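Local coordinates for protein lombricine kinase (Urechis caupo, PDB 3JPZ) that probably catalyses the reversible transfer of a phosphoryl group between ATP and lombricine, as a phosphagen kinase of the ATP:guanido phosphotransferase family, at residues Q31-K36 / E70-L75; L61-E66 / E74-V79. All coordinates share one frame; numbering follows the deposited sequence.

How the contacts relate
Both contacts lie in the small N-terminal domain of this phosphagen kinase, on the same side of the chain's centre, with their own centres about 9 Å apart. They share helix 73-83: contact 1 uses its first turn and the end of helix 68-71 before it, contact 2 the turns from Glu74 to Val79. Along the chain come 31-36, which ends helix 27-33, then the loop 61-66, then the shared helix. Contact 1, partly buried, combines one salt bridge and a lysine-to-carbonyl hydrogen bond with a small apolar centre; contact 2 is buried and mainly apolar. Leu75 takes part in both, so one helix carries the end of helix 27-33 and the loop 61-66 together.

Contact 1: residues Q31-K36 / E70-L75; sequences QRLFGK and EVFKEL
Arg32 grips the carboxylate of Glu74 side-on in a two-bond salt bridge. Arg32 NE gives Glu74 OE2 a nearly straight bond of 2.9 Å, with an N-H...O angle of 166°, almost in the guanidinium plane and on the syn lone pair. Arg32 NH2 reaches Glu74 OE1 at 3.2 Å on a more bent path (146°), on the syn side but out of the carboxylate plane, consistent with planes that are not parallel. The side-on grip gives each carboxylate oxygen one nitrogen; the Glu74 chain, extended beyond CG, crosses that of Arg32 at about a right angle.

The second polar link reaches the break between helices 68-71 and 73-83. Lys36 NZ donates to Val71 O at 3.0 Å, on an in-plane lone pair of this carbonyl, just before Phe72 leaves helical angles. The lysine chain bends at chi3 (74°), which turns CE toward this oxygen, while Lys36 CB lies 3.9 Å from Val71 CG1. Within 31-36, Lys36 N donates to Leu33 O, closing the type II turn.

Between the two polar links sits Leu33: Leu33 CD1 meets Leu75 CB at 3.9 Å and Leu33 CB faces Phe72 CD1 at 4.1 Å. The Phe72 ring presents its edge to Leu33 O and Lys36 O, and Val71 CG1 covers the centre of one face. Val44 of helix 44-53 also packs on Leu33 and Phe72.

Phe72 is the N-cap residue of helix 73-83, and the turn from Leu33 to Lys36 ends helix 27-33: the arrangement is a helix-end packing within the helical N-terminal domain of phosphagen kinases.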
loop_
_atom_site.group_PDB
_atom_site.type_symbol
_atom_site.label_atom_id
_atom_site.label_comp_id
_atom_site.label_asym_id
_atom_site.label_seq_id
_atom_site.Cartn_x
_atom_site.Cartn_y
_atom_site.Cartn_z
ATOM N N GLN A 31 1.704 17.283 18.704
ATOM C CA GLN A 31 0.644 17.396 19.693
ATOM C C GLN A 31 -0.339 18.490 19.288
ATOM O O GLN A 31 -1.551 18.332 19.417
ATOM C CB GLN A 31 1.256 17.701 21.062
ATOM C CG GLN A 31 0.337 17.464 22.249
ATOM C CD GLN A 31 1.060 17.643 23.573
ATOM O OE1 GLN A 31 1.867 18.558 23.732
ATOM N NE2 GLN A 31 0.775 16.767 24.529
ATOM N N ARG A 32 0.193 19.597 18.789
ATOM C CA ARG A 32 -0.633 20.707 18.339
ATOM C C ARG A 32 -1.550 20.283 17.208
ATOM O O ARG A 32 -2.714 20.679 17.156
ATOM C CB ARG A 32 0.243 21.852 17.846
ATOM C CG ARG A 32 0.871 22.680 18.941
ATOM C CD ARG A 32 1.426 23.987 18.388
ATOM N NE ARG A 32 2.667 23.778 17.651
ATOM C CZ ARG A 32 3.863 23.646 18.212
ATOM N NH1 ARG A 32 3.992 23.705 19.527
ATOM N NH2 ARG A 32 4.936 23.460 17.456
ATOM N N LEU A 33 -1.008 19.475 16.302
ATOM C CA LEU A 33 -1.699 19.107 15.075
ATOM C C LEU A 33 -2.563 17.874 15.267
ATOM O O LEU A 33 -3.483 17.621 14.489
ATOM C CB LEU A 33 -0.671 18.870 13.964
ATOM C CG LEU A 33 0.211 20.099 13.775
ATOM C CD1 LEU A 33 1.393 19.820 12.850
ATOM C CD2 LEU A 33 -0.636 21.232 13.242
ATOM N N PHE A 34 -2.269 17.116 16.316
ATOM C CA PHE A 34 -3.026 15.909 16.625
ATOM C C PHE A 34 -4.428 16.313 17.066
ATOM O O PHE A 34 -4.588 17.171 17.925
ATOM C CB PHE A 34 -2.323 15.118 17.730
ATOM C CG PHE A 34 -2.784 13.696 17.845
ATOM C CD1 PHE A 34 -2.197 12.705 17.086
ATOM C CD2 PHE A 34 -3.799 13.349 18.717
ATOM C CE1 PHE A 34 -2.618 11.400 17.186
ATOM C CE2 PHE A 34 -4.217 12.041 18.824
ATOM C CZ PHE A 34 -3.629 11.069 18.056
ATOM N N GLY A 35 -5.444 15.714 16.460
ATOM C CA GLY A 35 -6.816 16.064 16.788
ATOM C C GLY A 35 -7.392 17.108 15.850
ATOM O O GLY A 35 -8.592 17.384 15.872
ATOM N N LYS A 36 -6.533 17.700 15.026
ATOM C CA LYS A 36 -6.997 18.604 13.984
ATOM C C LYS A 36 -7.456 17.804 12.771
ATOM O O LYS A 36 -6.967 16.703 12.502
ATOM C CB LYS A 36 -5.902 19.586 13.569
ATOM C CG LYS A 36 -5.264 20.338 14.716
ATOM C CD LYS A 36 -4.526 21.572 14.223
ATOM C CE LYS A 36 -5.506 22.670 13.828
ATOM N NZ LYS A 36 -4.848 23.788 13.102
ATOM N N GLU A 70 -3.253 24.547 5.134
ATOM C CA GLU A 70 -3.545 25.520 6.173
ATOM C C GLU A 70 -3.759 24.860 7.541
ATOM O O GLU A 70 -3.204 25.316 8.528
ATOM C CB GLU A 70 -4.728 26.407 5.781
ATOM C CG GLU A 70 -5.951 25.662 5.312
ATOM C CD GLU A 70 -7.204 26.513 5.372
ATOM O OE1 GLU A 70 -7.129 27.710 5.019
ATOM O OE2 GLU A 70 -8.263 25.986 5.775
ATOM N N VAL A 71 -4.537 23.783 7.604
ATOM C CA VAL A 71 -4.815 23.133 8.883
ATOM C C VAL A 71 -3.531 22.598 9.515
ATOM O O VAL A 71 -3.341 22.685 10.728
ATOM C CB VAL A 71 -5.847 21.998 8.734
ATOM C CG1 VAL A 71 -5.912 21.152 10.005
ATOM C CG2 VAL A 71 -7.206 22.576 8.415
ATOM N N PHE A 72 -2.652 22.052 8.687
ATOM C CA PHE A 72 -1.335 21.614 9.136
ATOM C C PHE A 72 -0.279 22.538 8.563
ATOM O O PHE A 72 0.815 22.115 8.200
ATOM C CB PHE A 72 -1.118 20.170 8.715
ATOM C CG PHE A 72 -2.280 19.291 9.050
ATOM C CD1 PHE A 72 -2.571 18.995 10.369
ATOM C CD2 PHE A 72 -3.118 18.813 8.058
ATOM C CE1 PHE A 72 -3.655 18.210 10.688
ATOM C CE2 PHE A 72 -4.202 18.023 8.374
ATOM C CZ PHE A 72 -4.471 17.723 9.686
ATOM N N LYS A 73 -0.635 23.818 8.503
ATOM C CA LYS A 73 0.215 24.852 7.929
ATOM C C LYS A 73 1.639 24.825 8.462
ATOM O O LYS A 73 2.591 24.949 7.699
ATOM C CB LYS A 73 -0.394 26.230 8.179
ATOM C CG LYS A 73 0.344 27.364 7.493
ATOM C CD LYS A 73 -0.461 28.647 7.536
ATOM C CE LYS A 73 -0.173 29.520 6.326
ATOM N NZ LYS A 73 1.282 29.599 6.038
ATOM N N GLU A 74 1.791 24.667 9.769
ATOM C CA GLU A 74 3.108 24.801 10.376
ATOM C C GLU A 74 4.013 23.633 10.005
ATOM O O GLU A 74 5.239 23.756 10.040
ATOM C CB GLU A 74 2.992 24.922 11.892
ATOM C CG GLU A 74 3.004 23.606 12.641
ATOM C CD GLU A 74 3.090 23.817 14.135
ATOM O OE1 GLU A 74 4.065 24.449 14.592
ATOM O OE2 GLU A 74 2.172 23.364 14.846
ATOM N N LEU A 75 3.407 22.507 9.642
ATOM C CA LEU A 75 4.172 21.344 9.222
ATOM C C LEU A 75 4.541 21.446 7.751
ATOM O O LEU A 75 5.685 21.191 7.360
ATOM C CB LEU A 75 3.388 20.053 9.490
ATOM C CG LEU A 75 4.088 18.757 9.080
ATOM C CD1 LEU A 75 5.539 18.716 9.563
ATOM C CD2 LEU A 75 3.310 17.562 9.600
#

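Contact 2: residues L61-E66 / E74-V79; sequences LIAGDE and ELFDAV
Leu61 and Phe76 form the centre of a buried contact, made mainly by apolar side chains, between the loop 61-66, which runs from helix 44-53 toward helix 68-71, and one side of helix 73-83 in the N-terminal domain. No hydrogen bond crosses it.

Leu61 CD2 sits over one face of the Phe76 ring in a CH-pi contact, 3.6 Å from the centroid and 19° off the ring normal. This methyl, Leu61 CD2, is displaced toward the rim and comes within 3.4 Å of Phe76 CD1, a close fit. A chi1 of -179° puts Leu61 CG anti to the backbone N, where it lies near Phe76 CE1. Leu61 CD2 also meets Val79, one turn along from Leu75, touching Val79 CB at 3.8 Å, so it is held between an aromatic face and a branched side chain. Leu61 CD1 lies by Phe76 CZ at the ring's far end and also meets Leu75 CD2, 4.0 Å away, as the two leucines slide past each other in opposite directions.

Farther along the loop, the tip of the ring meets the backbone and the small side chain of Ala63. Phe76 CZ lies 3.8 Å from Ala63 CA, and Phe76 CE1 is 4.1 Å from Ala63 CB. Ile62 O lies at the ring edge. Val47 of helix 44-53 adds to the packing on Leu61 and Phe76, and Tyr69 meets the Phe76 ring.

Several polar groups of the loop have partners outside the contact: Ile62 bonds to Val47 and Ala63 to Ala269 through their backbones, and the Asp65 carboxylate to Ser68, His40 and Thr38. Across the contact itself, loop and helix are therefore joined by dispersion and shape fit.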
loop_
_atom_site.group_PDB
_atom_site.type_symbol
_atom_site.label_atom_id
_atom_site.label_comp_id
_atom_site.label_asym_id
_atom_site.label_seq_id
_atom_site.Cartn_x
_atom_site.Cartn_y
_atom_site.Cartn_z
ATOM N N LEU A 61 5.835 14.027 3.450
ATOM C CA LEU A 61 4.641 14.816 3.724
ATOM C C LEU A 61 3.774 14.903 2.482
ATOM O O LEU A 61 4.265 15.165 1.394
ATOM C CB LEU A 61 5.024 16.223 4.182
ATOM C CG LEU A 61 3.855 17.147 4.513
ATOM C CD1 LEU A 61 3.090 16.601 5.708
ATOM C CD2 LEU A 61 4.339 18.566 4.781
ATOM N N ILE A 62 2.473 14.700 2.643
ATOM C CA ILE A 62 1.569 14.780 1.508
ATOM C C ILE A 62 0.198 15.298 1.936
ATOM O O ILE A 62 -0.313 14.945 2.991
ATOM C CB ILE A 62 1.438 13.415 0.814
ATOM C CG1 ILE A 62 0.624 13.555 -0.474
ATOM C CG2 ILE A 62 0.818 12.402 1.764
ATOM C CD1 ILE A 62 0.823 12.421 -1.456
ATOM N N ALA A 63 -0.377 16.173 1.123
ATOM C CA ALA A 63 -1.681 16.736 1.427
ATOM C C ALA A 63 -2.759 15.749 1.054
ATOM O O ALA A 63 -2.737 15.166 -0.030
ATOM C CB ALA A 63 -1.879 18.056 0.678
ATOM N N GLY A 64 -3.697 15.542 1.965
ATOM C CA GLY A 64 -4.892 14.798 1.634
ATOM C C GLY A 64 -5.841 15.677 0.841
ATOM O O GLY A 64 -6.683 15.189 0.086
ATOM N N ASP A 65 -5.705 16.984 1.018
ATOM C CA ASP A 65 -6.575 17.942 0.350
ATOM C C ASP A 65 -5.991 19.352 0.414
ATOM O O ASP A 65 -4.960 19.580 1.043
ATOM C CB ASP A 65 -7.988 17.901 0.947
ATOM C CG ASP A 65 -8.056 18.414 2.391
ATOM O OD1 ASP A 65 -7.015 18.765 2.982
ATOM O OD2 ASP A 65 -9.180 18.467 2.942
ATOM N N GLU A 66 -6.649 20.293 -0.250
ATOM C CA GLU A 66 -6.116 21.641 -0.376
ATOM C C GLU A 66 -5.980 22.246 1.008
ATOM O O GLU A 66 -5.017 22.959 1.306
ATOM C CB GLU A 66 -7.042 22.499 -1.243
ATOM C CG GLU A 66 -6.730 23.973 -1.197
ATOM C CD GLU A 66 -7.405 24.751 -2.310
ATOM O OE1 GLU A 66 -8.348 24.225 -2.936
ATOM O OE2 GLU A 66 -6.987 25.895 -2.554
ATOM N N GLU A 74 1.791 24.667 9.769
ATOM C CA GLU A 74 3.108 24.801 10.376
ATOM C C GLU A 74 4.013 23.633 10.005
ATOM O O GLU A 74 5.239 23.756 10.040
ATOM C CB GLU A 74 2.992 24.922 11.892
ATOM C CG GLU A 74 3.004 23.606 12.641
ATOM C CD GLU A 74 3.090 23.817 14.135
ATOM O OE1 GLU A 74 4.065 24.449 14.592
ATOM O OE2 GLU A 74 2.172 23.364 14.846
ATOM N N LEU A 75 3.407 22.507 9.642
ATOM C CA LEU A 75 4.172 21.344 9.222
ATOM C C LEU A 75 4.541 21.446 7.751
ATOM O O LEU A 75 5.685 21.191 7.360
ATOM C CB LEU A 75 3.388 20.053 9.490
ATOM C CG LEU A 75 4.088 18.757 9.080
ATOM C CD1 LEU A 75 5.539 18.716 9.563
ATOM C CD2 LEU A 75 3.310 17.562 9.600
ATOM N N PHE A 76 3.571 21.811 6.923
ATOM C CA PHE A 76 3.851 22.004 5.517
ATOM C C PHE A 76 4.838 23.135 5.334
ATOM O O PHE A 76 5.741 23.037 4.521
ATOM C CB PHE A 76 2.570 22.269 4.733
ATOM C CG PHE A 76 1.779 21.033 4.471
ATOM C CD1 PHE A 76 1.918 20.347 3.276
ATOM C CD2 PHE A 76 0.934 20.526 5.434
ATOM C CE1 PHE A 76 1.205 19.210 3.043
ATOM C CE2 PHE A 76 0.225 19.376 5.204
ATOM C CZ PHE A 76 0.358 18.717 4.014
ATOM N N ASP A 77 4.695 24.197 6.111
ATOM C CA ASP A 77 5.553 25.356 5.914
ATOM C C ASP A 77 7.007 25.006 6.222
ATOM O O ASP A 77 7.916 25.426 5.516
ATOM C CB ASP A 77 5.074 26.536 6.747
ATOM C CG ASP A 77 3.940 27.290 6.083
ATOM O OD1 ASP A 77 3.366 26.767 5.105
ATOM O OD2 ASP A 77 3.631 28.413 6.531
ATOM N N ALA A 78 7.231 24.217 7.262
ATOM C CA ALA A 78 8.595 23.859 7.623
ATOM C C ALA A 78 9.205 22.961 6.551
ATOM O O ALA A 78 10.371 23.108 6.181
ATOM C CB ALA A 78 8.625 23.173 8.971
ATOM N N VAL A 79 8.406 22.027 6.054
ATOM C CA VAL A 79 8.887 21.075 5.076
ATOM C C VAL A 79 9.171 21.792 3.755
ATOM O O VAL A 79 10.229 21.615 3.164
ATOM C CB VAL A 79 7.882 19.912 4.881
ATOM C CG1 VAL A 79 8.103 19.225 3.569
ATOM C CG2 VAL A 79 7.997 18.917 6.029
#